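Local coordinates for NAD-dependent L-serine dehydrogenase (Pseudomonas aeruginosa, PDB 3OBB), which catalyses the NAD(+)-dependent oxidation of L-serine and methyl-L-serine, acts weakly on beta-hydroxyisobutyrate, and is possibly involved in serine catabolism, at residues 183-188 with 268-273; 61-66 with 75-80; 23-28 with 153-158. All coordinates share one frame; numbering follows the deposited sequence.

Contact 1. Residues 183-188 with 268-273; sequences LMIGTA and SLALSL
Ile185 has CG1 anti to its carbonyl carbon (chi1 -56°) and an extended chi2 of -178°, which carries CD1 straight out across the gap to Ala270, while CG2 branches off on the side of Leu273. Leu273 likewise sets CG anti to its carbonyl carbon, chi1 -64°, and sends CD1 back to meet the isoleucine. The end methyl of Ile185 rests on the backbone as much as on a side chain: CD1 is 3.7 Å from Ala270 CA and 3.8 Å from Ala270 CB. The other branch, Ile185 CG2, touches Leu273 CD1 at 3.8 Å, and that same leucine methyl lies 4.0 Å from Ile185 CD1. Leu273 therefore meets both methyls of the isoleucine, the two side chains crossing at a slant. With only a methyl on Ala270, the backbones come as near as 7.1 Å, CA to CA, at Ile185 and Ala270.

The pair joins two helices of the all-helical C-terminal part of this HIBADH-related enzyme: the long helix 168-196, which carries the active-site Lys173 further back along the chain, and helix 265-279. A neighbouring subunit also packs here: Met266 of the second subunit on Ile185 and Pro265 of that subunit on Leu273. Within the chain, Phe294 lies against Ile185.

On helix 168-196, Thr187 gives its OG1 proton to Leu183 O at 2.6 Å, and Thr187 N reaches the same oxygen at 2.8 Å from the opposite face of the carbonyl plane. Two donors thus grip one buried carbonyl, and Asn215 ND2 bonds to Thr187 OG1 in turn.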
ATOM      1  N   LEU A 183      -7.427  10.914  -3.926  1.00 26.98           N
ATOM      2  CA  LEU A 183      -8.864  10.853  -4.183  1.00 28.10           C
ATOM      3  C   LEU A 183      -9.205  10.405  -5.597  1.00 27.10           C
ATOM      4  O   LEU A 183     -10.265   9.790  -5.820  1.00 26.09           O
ATOM      5  CB  LEU A 183      -9.615  12.143  -3.780  1.00 28.38           C
ATOM      6  CG  LEU A 183      -9.243  13.422  -4.430  1.00 29.11           C
ATOM      7  CD1 LEU A 183     -10.038  13.517  -5.754  1.00 32.37           C
ATOM      8  CD2 LEU A 183      -9.560  14.592  -3.449  1.00 27.30           C
HETATM    9  N   MSE A 184      -8.308  10.702  -6.527  1.00 25.97           N
HETATM   10  CA  MSE A 184      -8.481  10.277  -7.915  1.00 28.10           C
HETATM   11  C   MSE A 184      -8.339   8.746  -8.083  1.00 27.96           C
HETATM   12  O   MSE A 184      -9.140   8.079  -8.767  1.00 28.27           O
HETATM   13  CB  MSE A 184      -7.543  11.036  -8.875  1.00 28.14           C
HETATM   14  CG  MSE A 184      -7.665  10.569 -10.329  1.00 27.92           C
HETATM   15 SE   MSE A 184      -9.433  10.973 -11.113  0.80 37.33          SE
HETATM   16  CE  MSE A 184      -9.283  12.868 -11.429  1.00 30.68           C
ATOM     17  N   ILE A 185      -7.351   8.163  -7.433  1.00 28.70           N
ATOM     18  CA  ILE A 185      -7.232   6.701  -7.524  1.00 29.06           C
ATOM     19  C   ILE A 185      -8.359   6.036  -6.753  1.00 29.66           C
ATOM     20  O   ILE A 185      -8.974   5.076  -7.236  1.00 28.89           O
ATOM     21  CB  ILE A 185      -5.851   6.214  -7.048  1.00 29.96           C
ATOM     22  CG1 ILE A 185      -4.773   6.936  -7.862  1.00 28.35           C
ATOM     23  CG2 ILE A 185      -5.726   4.683  -7.232  1.00 31.80           C
ATOM     24  CD1 ILE A 185      -3.346   6.498  -7.520  1.00 25.34           C
ATOM     25  N   GLY A 186      -8.645   6.570  -5.558  1.00 29.42           N
ATOM     26  CA  GLY A 186      -9.784   6.132  -4.783  1.00 28.77           C
ATOM     27  C   GLY A 186     -11.031   6.121  -5.659  1.00 29.31           C
ATOM     28  O   GLY A 186     -11.746   5.125  -5.707  1.00 31.04           O
ATOM     29  N   THR A 187     -11.293   7.210  -6.370  1.00 28.87           N
ATOM     30  CA  THR A 187     -12.483   7.326  -7.199  1.00 27.77           C
ATOM     31  C   THR A 187     -12.513   6.313  -8.379  1.00 28.03           C
ATOM     32  O   THR A 187     -13.512   5.615  -8.611  1.00 28.45           O
ATOM     33  CB  THR A 187     -12.716   8.810  -7.668  1.00 28.87           C
ATOM     34  OG1 THR A 187     -12.789   9.691  -6.514  1.00 25.77           O
ATOM     35  CG2 THR A 187     -14.037   8.915  -8.474  1.00 27.40           C
ATOM     36  N   ALA A 188     -11.392   6.184  -9.071  1.00 27.48           N
ATOM     37  CA  ALA A 188     -11.273   5.269 -10.193  1.00 26.61           C
ATOM     38  C   ALA A 188     -11.496   3.819  -9.750  1.00 27.52           C
ATOM     39  O   ALA A 188     -12.123   3.021 -10.463  1.00 27.35           O
ATOM     40  CB  ALA A 188      -9.898   5.420 -10.816  1.00 26.64           C
ATOM     41  N   SER A 268       2.260   7.815  -0.992  1.00 30.33           N
ATOM     42  CA  SER A 268       3.299   6.860  -1.461  1.00 31.67           C
ATOM     43  C   SER A 268       2.763   5.749  -2.370  1.00 30.68           C
ATOM     44  O   SER A 268       3.368   5.450  -3.403  1.00 30.89           O
ATOM     45  CB  SER A 268       4.024   6.187  -0.274  1.00 31.91           C
ATOM     46  OG  SER A 268       4.524   7.186   0.583  1.00 35.76           O
ATOM     47  N   LEU A 269       1.671   5.107  -1.964  1.00 29.48           N
ATOM     48  CA  LEU A 269       1.034   4.120  -2.831  1.00 29.25           C
ATOM     49  C   LEU A 269       0.557   4.797  -4.112  1.00 28.14           C
ATOM     50  O   LEU A 269       0.763   4.266  -5.197  1.00 28.83           O
ATOM     51  CB  LEU A 269      -0.133   3.421  -2.151  1.00 29.10           C
ATOM     52  CG  LEU A 269      -0.473   1.958  -2.453  1.00 31.19           C
ATOM     53  CD1 LEU A 269      -1.965   1.715  -2.221  1.00 25.99           C
ATOM     54  CD2 LEU A 269       0.006   1.343  -3.795  1.00 29.06           C
ATOM     55  N   ALA A 270      -0.046   5.978  -4.010  1.00 27.55           N
ATOM     56  CA  ALA A 270      -0.503   6.682  -5.230  1.00 27.38           C
ATOM     57  C   ALA A 270       0.683   6.834  -6.180  1.00 28.41           C
ATOM     58  O   ALA A 270       0.568   6.569  -7.373  1.00 28.61           O
ATOM     59  CB  ALA A 270      -1.139   8.048  -4.900  1.00 26.21           C
ATOM     60  N   LEU A 271       1.831   7.232  -5.629  1.00 28.92           N
ATOM     61  CA  LEU A 271       3.033   7.414  -6.424  1.00 29.80           C
ATOM     62  C   LEU A 271       3.509   6.122  -7.095  1.00 29.71           C
ATOM     63  O   LEU A 271       3.823   6.126  -8.277  1.00 29.95           O
ATOM     64  CB  LEU A 271       4.149   8.057  -5.594  1.00 29.59           C
ATOM     65  CG  LEU A 271       5.528   8.276  -6.248  1.00 31.29           C
ATOM     66  CD1 LEU A 271       5.481   9.128  -7.533  1.00 26.25           C
ATOM     67  CD2 LEU A 271       6.510   8.887  -5.241  1.00 30.74           C
ATOM     68  N   SER A 272       3.493   5.014  -6.367  1.00 29.96           N
ATOM     69  CA  SER A 272       3.815   3.720  -6.962  1.00 30.48           C
ATOM     70  C   SER A 272       2.934   3.372  -8.158  1.00 29.54           C
ATOM     71  O   SER A 272       3.421   2.849  -9.136  1.00 30.40           O
ATOM     72  CB  SER A 272       3.739   2.631  -5.894  1.00 31.79           C
ATOM     73  OG  SER A 272       4.742   2.900  -4.897  1.00 33.91           O
ATOM     74  N   LEU A 273       1.651   3.685  -8.068  1.00 28.72           N
ATOM     75  CA  LEU A 273       0.663   3.413  -9.121  1.00 29.26           C
ATOM     76  C   LEU A 273       0.857   4.340 -10.330  1.00 28.86           C
ATOM     77  O   LEU A 273       0.783   3.896 -11.497  1.00 28.87           O
ATOM     78  CB  LEU A 273      -0.762   3.499  -8.555  1.00 27.35           C
ATOM     79  CG  LEU A 273      -1.089   2.429  -7.476  1.00 31.53           C
ATOM     80  CD1 LEU A 273      -2.487   2.637  -6.923  1.00 28.21           C
ATOM     81  CD2 LEU A 273      -0.936   0.902  -7.965  1.00 30.72           C
TER

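Contact 2. Residues 61-66 with 75-80; sequences DVVISM and GLYLDD
Tyr77 reaches from its helix toward the sheet and hands its phenol proton to Ser65, Tyr77 OH to Ser65 OG at 2.6 Å. Strand 62-65 and helix 70-78 are the first two elements of a beta-alpha-beta crossover in the Rossmann-type NAD-binding domain; strand 92-95, parallel and adjacent, completes it. The acceptor sits at the edge of the tyrosine ring and in its plane, with a CZ-OH...OG angle of about 113°, the bend expected of a phenol donor. On the serine side, chi1 of 45° places OG between the backbone N and the carbonyl carbon, from where it can face the helix.

Next outward comes Glu95 on strand 92-95, whose OE1 is hydrogen-bonded to Ser65 OG. Since OG already accepts from Tyr77, this is consistent with the serine giving its own proton to the glutamate, in a short chain of hydrogen bonds linking helix 70-78, strand 62-65 and strand 92-95. Ser65 and Tyr77 are both buried, and the tyrosine side chain also packs on Val93, Glu95 and Leu84.

The strand itself is held between strands 5-9 and 92-95, with Val63 bonded through its backbone to Leu92 and Leu94 and its side chain against Ile9, part of the NAD(+)-binding region. From there Val63 CG1 comes to 4.1 Å from Tyr77 OH.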
ATOM      1  N   ASP A  61      10.294  45.895 -12.296  1.00 72.71           N
ATOM      2  CA  ASP A  61       9.721  46.082 -10.963  1.00 72.75           C
ATOM      3  C   ASP A  61       9.423  44.754 -10.273  1.00 68.89           C
ATOM      4  O   ASP A  61       9.466  44.668  -9.043  1.00 69.68           O
ATOM      5  CB  ASP A  61       8.422  46.879 -11.063  1.00 72.95           C
ATOM      6  CG  ASP A  61       8.628  48.246 -11.689  1.00 77.43           C
ATOM      7  OD1 ASP A  61       9.529  48.989 -11.236  1.00 80.79           O
ATOM      8  OD2 ASP A  61       7.893  48.569 -12.643  1.00 77.87           O
ATOM      9  N   VAL A  62       9.101  43.736 -11.071  1.00 64.59           N
ATOM     10  CA  VAL A  62       8.774  42.377 -10.578  1.00 60.46           C
ATOM     11  C   VAL A  62       9.181  41.272 -11.558  1.00 57.34           C
ATOM     12  O   VAL A  62       9.045  41.410 -12.772  1.00 56.38           O
ATOM     13  CB  VAL A  62       7.293  42.228 -10.118  1.00 58.06           C
ATOM     14  CG1 VAL A  62       6.391  43.179 -10.831  1.00 59.06           C
ATOM     15  CG2 VAL A  62       6.803  40.798 -10.274  1.00 55.24           C
ATOM     16  N   VAL A  63       9.758  40.214 -11.006  1.00 55.92           N
ATOM     17  CA  VAL A  63      10.128  39.026 -11.758  1.00 53.75           C
ATOM     18  C   VAL A  63       9.198  37.887 -11.342  1.00 51.14           C
ATOM     19  O   VAL A  63       9.077  37.589 -10.150  1.00 50.92           O
ATOM     20  CB  VAL A  63      11.580  38.607 -11.478  1.00 55.79           C
ATOM     21  CG1 VAL A  63      11.965  37.435 -12.351  1.00 53.69           C
ATOM     22  CG2 VAL A  63      12.536  39.783 -11.699  1.00 57.99           C
ATOM     23  N   ILE A  64       8.532  37.278 -12.330  1.00 48.80           N
ATOM     24  CA  ILE A  64       7.681  36.116 -12.119  1.00 46.64           C
ATOM     25  C   ILE A  64       8.269  34.951 -12.912  1.00 46.15           C
ATOM     26  O   ILE A  64       8.395  35.059 -14.133  1.00 47.33           O
ATOM     27  CB  ILE A  64       6.234  36.394 -12.636  1.00 45.44           C
ATOM     28  CG1 ILE A  64       5.708  37.707 -12.057  1.00 46.36           C
ATOM     29  CG2 ILE A  64       5.303  35.197 -12.369  1.00 41.23           C
ATOM     30  CD1 ILE A  64       4.432  38.210 -12.683  1.00 46.22           C
ATOM     31  N   SER A  65       8.657  33.865 -12.240  1.00 44.85           N
ATOM     32  CA  SER A  65       9.062  32.675 -12.965  1.00 44.18           C
ATOM     33  C   SER A  65       7.975  31.587 -12.920  1.00 43.14           C
ATOM     34  O   SER A  65       7.120  31.571 -12.015  1.00 42.06           O
ATOM     35  CB  SER A  65      10.445  32.142 -12.541  1.00 45.30           C
ATOM     36  OG  SER A  65      10.631  32.097 -11.135  1.00 44.91           O
HETATM   37  N   MSE A  66       8.011  30.698 -13.909  1.00 42.98           N
HETATM   38  CA  MSE A  66       7.100  29.566 -13.994  1.00 43.54           C
HETATM   39  C   MSE A  66       7.774  28.543 -14.904  1.00 44.84           C
HETATM   40  O   MSE A  66       7.626  28.581 -16.121  1.00 45.25           O
HETATM   41  CB  MSE A  66       5.727  30.034 -14.522  1.00 41.48           C
HETATM   42  CG  MSE A  66       4.722  28.945 -14.893  1.00 43.06           C
HETATM   43 SE   MSE A  66       4.555  27.462 -13.664  0.60 42.30          SE
HETATM   44  CE  MSE A  66       5.486  26.142 -14.679  1.00 39.37           C
ATOM     45  N   GLY A  75      18.907  26.110  -9.553  1.00 71.05           N
ATOM     46  CA  GLY A  75      20.108  26.376 -10.342  1.00 74.16           C
ATOM     47  C   GLY A  75      20.086  27.679 -11.132  1.00 73.99           C
ATOM     48  O   GLY A  75      21.132  28.283 -11.344  1.00 77.43           O
ATOM     49  N   LEU A  76      18.900  28.115 -11.561  1.00 70.07           N
ATOM     50  CA  LEU A  76      18.746  29.390 -12.262  1.00 69.65           C
ATOM     51  C   LEU A  76      18.955  30.577 -11.333  1.00 70.98           C
ATOM     52  O   LEU A  76      19.710  31.488 -11.661  1.00 74.24           O
ATOM     53  CB  LEU A  76      17.367  29.502 -12.904  1.00 66.08           C
ATOM     54  CG  LEU A  76      17.020  30.800 -13.635  1.00 66.15           C
ATOM     55  CD1 LEU A  76      17.664  30.806 -15.000  1.00 69.54           C
ATOM     56  CD2 LEU A  76      15.517  30.958 -13.765  1.00 62.93           C
ATOM     57  N   TYR A  77      18.285  30.562 -10.182  1.00 68.52           N
ATOM     58  CA  TYR A  77      18.293  31.689  -9.247  1.00 69.30           C
ATOM     59  C   TYR A  77      19.525  31.789  -8.354  1.00 73.52           C
ATOM     60  O   TYR A  77      19.846  32.873  -7.899  1.00 75.58           O
ATOM     61  CB  TYR A  77      17.080  31.620  -8.319  1.00 64.82           C
ATOM     62  CG  TYR A  77      15.819  32.234  -8.857  1.00 60.27           C
ATOM     63  CD1 TYR A  77      14.812  31.430  -9.379  1.00 56.76           C
ATOM     64  CD2 TYR A  77      15.611  33.610  -8.808  1.00 59.61           C
ATOM     65  CE1 TYR A  77      13.636  31.978  -9.859  1.00 53.64           C
ATOM     66  CE2 TYR A  77      14.442  34.173  -9.282  1.00 57.66           C
ATOM     67  CZ  TYR A  77      13.447  33.340  -9.810  1.00 54.77           C
ATOM     68  OH  TYR A  77      12.278  33.865 -10.303  1.00 51.52           O
ATOM     69  N   LEU A  78      20.182  30.658  -8.096  1.00 75.59           N
ATOM     70  CA  LEU A  78      21.135  30.529  -6.992  1.00 80.30           C
ATOM     71  C   LEU A  78      22.616  30.404  -7.371  1.00 86.08           C
ATOM     72  O   LEU A  78      23.497  30.764  -6.575  1.00 89.79           O
ATOM     73  CB  LEU A  78      20.749  29.337  -6.104  1.00 78.39           C
ATOM     74  CG  LEU A  78      19.567  29.482  -5.142  1.00 75.60           C
ATOM     75  CD1 LEU A  78      19.518  28.321  -4.160  1.00 75.49           C
ATOM     76  CD2 LEU A  78      19.678  30.775  -4.367  1.00 78.31           C
ATOM     77  N   ASP A  79      22.886  29.912  -8.576  1.00 87.42           N
ATOM     78  CA  ASP A  79      24.215  29.394  -8.932  1.00 92.86           C
ATOM     79  C   ASP A  79      25.442  30.308  -8.821  1.00 98.93           C
ATOM     80  O   ASP A  79      26.558  29.827  -9.049  1.00103.12           O
ATOM     81  CB  ASP A  79      24.187  28.730 -10.315  1.00 92.24           C
ATOM     82  CG  ASP A  79      23.697  27.285 -10.264  1.00 90.28           C
ATOM     83  OD1 ASP A  79      23.155  26.861  -9.217  1.00 89.19           O
ATOM     84  OD2 ASP A  79      23.852  26.574 -11.286  1.00 90.40           O
ATOM     85  N   ASP A  80      25.257  31.591  -8.477  1.00100.37           N
ATOM     86  CA  ASP A  80      26.387  32.526  -8.171  1.00106.83           C
ATOM     87  C   ASP A  80      26.841  33.388  -9.363  1.00109.30           C
ATOM     88  O   ASP A  80      27.969  33.875  -9.400  1.00114.68           O
ATOM     89  CB  ASP A  80      27.598  31.770  -7.592  1.00111.25           C
ATOM     90  CG  ASP A  80      28.371  32.586  -6.576  1.00116.53           C
ATOM     91  OD1 ASP A  80      29.465  33.098  -6.915  1.00120.98           O
ATOM     92  OD2 ASP A  80      27.876  32.707  -5.434  1.00116.10           O
TER

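Contact 3. Residues 23-28 with 153-158; sequences LKAGYL and FEAMGR
Ala25 and Ala155 meet methyl to methyl, with 3.7 Å between Ala25 CB and Ala155 CB. The two do not approach in the same way. The CA-CB bond of Ala25 aims almost straight at its partner, at about 162° to the line joining the methyls, whereas that of Ala155 makes about 125° and presents its methyl more from the flank. With nothing longer than a methyl on either side, the backbones lie 6.1 Å apart, CA to CA.

Tyr27 adds a second, looser touch. Its ring is turned so that an edge, not a face, is offered: Tyr27 CE1 is 4.4 Å from Ala155 CB, which lies near the ring plane. Ala155 is thus bordered by the Ala25 methyl and the tyrosine edge, and Leu22 of helix 15-24 packs on it as well.

Between these two partners the chain turns. Gly26, with a positive phi of 103°, closes a Schellman motif at the C-terminal end of helix 15-24, and its N bonds to Leu23 O at 3.0 Å. The turn leads into strand 28-32, so that Ala25 and Tyr27 both come to face the last turn of helix 143-156. The turn at the end of helix 15-24 is thereby joined to that helix within the Rossmann-type domain; further in, Met156 continues the packing onto Met18, Leu22 and Phe8. Tyr27 itself is lodged against Ile6, Pro151 and Leu152.

Residues 23-28 belong to the NAD(+)-binding region, but what they share with 153-158 is entirely apolar: with no directional bond between them, the segments are held at this point by van der Waals contact alone, mainly between the two methyls.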
ATOM      1  N   LEU A  23      -0.456  40.734 -19.593  1.00 47.36           N
ATOM      2  CA  LEU A  23      -0.615  41.632 -20.749  1.00 48.78           C
ATOM      3  C   LEU A  23      -2.049  42.159 -20.911  1.00 50.57           C
ATOM      4  O   LEU A  23      -2.249  43.338 -21.186  1.00 52.31           O
ATOM      5  CB  LEU A  23      -0.231  40.913 -22.043  1.00 47.71           C
ATOM      6  CG  LEU A  23       1.236  40.715 -22.392  1.00 47.13           C
ATOM      7  CD1 LEU A  23       1.370  39.979 -23.721  1.00 45.17           C
ATOM      8  CD2 LEU A  23       1.963  42.034 -22.413  1.00 47.62           C
ATOM      9  N   LYS A  24      -3.045  41.285 -20.778  1.00 48.89           N
ATOM     10  CA  LYS A  24      -4.426  41.703 -20.973  1.00 50.94           C
ATOM     11  C   LYS A  24      -4.835  42.674 -19.863  1.00 52.27           C
ATOM     12  O   LYS A  24      -5.627  43.587 -20.094  1.00 53.61           O
ATOM     13  CB  LYS A  24      -5.375  40.496 -20.982  1.00 50.95           C
ATOM     14  CG  LYS A  24      -5.246  39.530 -22.173  1.00 51.55           C
ATOM     15  CD  LYS A  24      -5.573  38.121 -21.662  1.00 55.29           C
ATOM     16  CE  LYS A  24      -6.588  37.338 -22.507  1.00 57.61           C
ATOM     17  NZ  LYS A  24      -6.267  37.265 -23.972  1.00 57.73           N
ATOM     18  N   ALA A  25      -4.296  42.448 -18.660  1.00 51.46           N
ATOM     19  CA  ALA A  25      -4.428  43.359 -17.512  1.00 53.17           C
ATOM     20  C   ALA A  25      -3.698  44.713 -17.692  1.00 56.10           C
ATOM     21  O   ALA A  25      -3.903  45.622 -16.913  1.00 59.07           O
ATOM     22  CB  ALA A  25      -3.954  42.680 -16.259  1.00 52.25           C
ATOM     23  N   GLY A  26      -2.832  44.834 -18.692  1.00 55.33           N
ATOM     24  CA  GLY A  26      -2.207  46.111 -18.996  1.00 58.34           C
ATOM     25  C   GLY A  26      -0.769  46.271 -18.525  1.00 58.76           C
ATOM     26  O   GLY A  26      -0.208  47.351 -18.621  1.00 60.66           O
ATOM     27  N   TYR A  27      -0.166  45.213 -17.995  1.00 56.29           N
ATOM     28  CA  TYR A  27       1.253  45.287 -17.651  1.00 56.90           C
ATOM     29  C   TYR A  27       2.138  45.233 -18.891  1.00 56.89           C
ATOM     30  O   TYR A  27       1.722  44.726 -19.942  1.00 55.32           O
ATOM     31  CB  TYR A  27       1.631  44.182 -16.670  1.00 54.88           C
ATOM     32  CG  TYR A  27       0.896  44.325 -15.369  1.00 55.54           C
ATOM     33  CD1 TYR A  27      -0.279  43.594 -15.121  1.00 53.88           C
ATOM     34  CD2 TYR A  27       1.346  45.215 -14.391  1.00 56.87           C
ATOM     35  CE1 TYR A  27      -0.982  43.753 -13.923  1.00 53.40           C
ATOM     36  CE2 TYR A  27       0.659  45.359 -13.190  1.00 58.44           C
ATOM     37  CZ  TYR A  27      -0.498  44.636 -12.973  1.00 55.78           C
ATOM     38  OH  TYR A  27      -1.165  44.803 -11.801  1.00 57.36           O
ATOM     39  N   LEU A  28       3.348  45.781 -18.760  1.00 58.44           N
ATOM     40  CA  LEU A  28       4.398  45.642 -19.770  1.00 58.09           C
ATOM     41  C   LEU A  28       5.261  44.447 -19.388  1.00 56.19           C
ATOM     42  O   LEU A  28       5.754  44.363 -18.248  1.00 56.39           O
ATOM     43  CB  LEU A  28       5.266  46.907 -19.838  1.00 62.14           C
ATOM     44  CG  LEU A  28       4.512  48.232 -19.877  1.00 64.36           C
ATOM     45  CD1 LEU A  28       5.490  49.373 -19.973  1.00 70.26           C
ATOM     46  CD2 LEU A  28       3.553  48.258 -21.050  1.00 62.63           C
ATOM     47  N   PHE A 153      -1.542  38.810  -8.831  1.00 50.87           N
ATOM     48  CA  PHE A 153      -2.235  37.547  -8.566  1.00 48.02           C
ATOM     49  C   PHE A 153      -3.683  37.639  -8.995  1.00 48.61           C
ATOM     50  O   PHE A 153      -4.224  36.697  -9.558  1.00 47.56           O
ATOM     51  CB  PHE A 153      -2.206  37.234  -7.076  1.00 47.04           C
ATOM     52  CG  PHE A 153      -0.865  36.820  -6.561  1.00 45.07           C
ATOM     53  CD1 PHE A 153      -0.441  37.228  -5.303  1.00 45.71           C
ATOM     54  CD2 PHE A 153      -0.023  36.031  -7.323  1.00 43.75           C
ATOM     55  CE1 PHE A 153       0.795  36.829  -4.793  1.00 45.25           C
ATOM     56  CE2 PHE A 153       1.224  35.644  -6.835  1.00 45.47           C
ATOM     57  CZ  PHE A 153       1.629  36.045  -5.555  1.00 45.39           C
ATOM     58  N   GLU A 154      -4.312  38.777  -8.707  1.00 51.11           N
ATOM     59  CA  GLU A 154      -5.673  39.053  -9.163  1.00 52.51           C
ATOM     60  C   GLU A 154      -5.825  39.114 -10.685  1.00 52.73           C
ATOM     61  O   GLU A 154      -6.895  38.829 -11.213  1.00 53.93           O
ATOM     62  CB  GLU A 154      -6.190  40.327  -8.521  1.00 55.03           C
ATOM     63  CG  GLU A 154      -6.224  40.222  -7.015  1.00 56.33           C
ATOM     64  CD  GLU A 154      -6.978  41.340  -6.365  1.00 60.28           C
ATOM     65  OE1 GLU A 154      -7.299  42.321  -7.058  1.00 60.76           O
ATOM     66  OE2 GLU A 154      -7.258  41.228  -5.152  1.00 62.86           O
ATOM     67  N   ALA A 155      -4.759  39.451 -11.389  1.00 52.08           N
ATOM     68  CA  ALA A 155      -4.797  39.454 -12.837  1.00 52.32           C
ATOM     69  C   ALA A 155      -4.697  38.027 -13.401  1.00 50.42           C
ATOM     70  O   ALA A 155      -5.289  37.720 -14.443  1.00 49.26           O
ATOM     71  CB  ALA A 155      -3.669  40.309 -13.375  1.00 52.67           C
HETATM   72  N   MSE A 156      -3.923  37.174 -12.729  1.00 49.43           N
HETATM   73  CA  MSE A 156      -3.684  35.814 -13.232  1.00 48.96           C
HETATM   74  C   MSE A 156      -4.597  34.750 -12.624  1.00 47.65           C
HETATM   75  O   MSE A 156      -4.656  33.618 -13.126  1.00 46.71           O
HETATM   76  CB  MSE A 156      -2.226  35.392 -13.020  1.00 48.13           C
HETATM   77  CG  MSE A 156      -1.199  36.081 -13.930  1.00 47.47           C
HETATM   78 SE   MSE A 156       0.621  35.590 -13.310  0.85 52.66          SE
HETATM   79  CE  MSE A 156       0.646  36.462 -11.560  1.00 38.05           C
ATOM     80  N   GLY A 157      -5.312  35.113 -11.566  1.00 47.66           N
ATOM     81  CA  GLY A 157      -5.967  34.109 -10.735  1.00 47.48           C
ATOM     82  C   GLY A 157      -7.182  34.596  -9.982  1.00 48.03           C
ATOM     83  O   GLY A 157      -7.625  35.730 -10.178  1.00 50.19           O
ATOM     84  N   ARG A 158      -7.753  33.718  -9.154  1.00 46.96           N
ATOM     85  CA  ARG A 158      -8.973  34.040  -8.441  1.00 47.43           C
ATOM     86  C   ARG A 158      -8.822  33.831  -6.942  1.00 46.53           C
ATOM     87  O   ARG A 158      -8.829  34.809  -6.206  1.00 48.16           O
ATOM     88  CB  ARG A 158     -10.187  33.326  -9.035  1.00 48.40           C
ATOM     89  CG  ARG A 158     -11.467  33.438  -8.177  1.00 54.24           C
ATOM     90  CD  ARG A 158     -12.738  33.425  -9.040  1.00 63.01           C
ATOM     91  NE  ARG A 158     -13.026  32.111  -9.615  1.00 65.91           N
ATOM     92  CZ  ARG A 158     -13.732  31.917 -10.729  1.00 69.16           C
ATOM     93  NH1 ARG A 158     -13.925  30.680 -11.180  1.00 69.02           N
ATOM     94  NH2 ARG A 158     -14.245  32.952 -11.393  1.00 71.67           N
TER

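How the contacts relate
From the N terminus, the chain runs through 23-28, which waits for its partner 125 residues on. Within that excursion contact 2 opens and closes, 61-66 with 75-80 bounding a short strand-to-helix connection, before 153-158 returns to complete contact 3. Contact 2 is local and contact 3 spans much of the nucleotide-binding domain, one tying a crossover helix to the sheet, the other joining the turn at the end of helix 15-24 to the end of helix 143-156. Contact 1 follows, closing a loop just over half helix and without strand between 183-188 and 268-273 in the C-terminal domain, its centre about 34 Å from that of contact 2 and on the opposite side of the chain's centre.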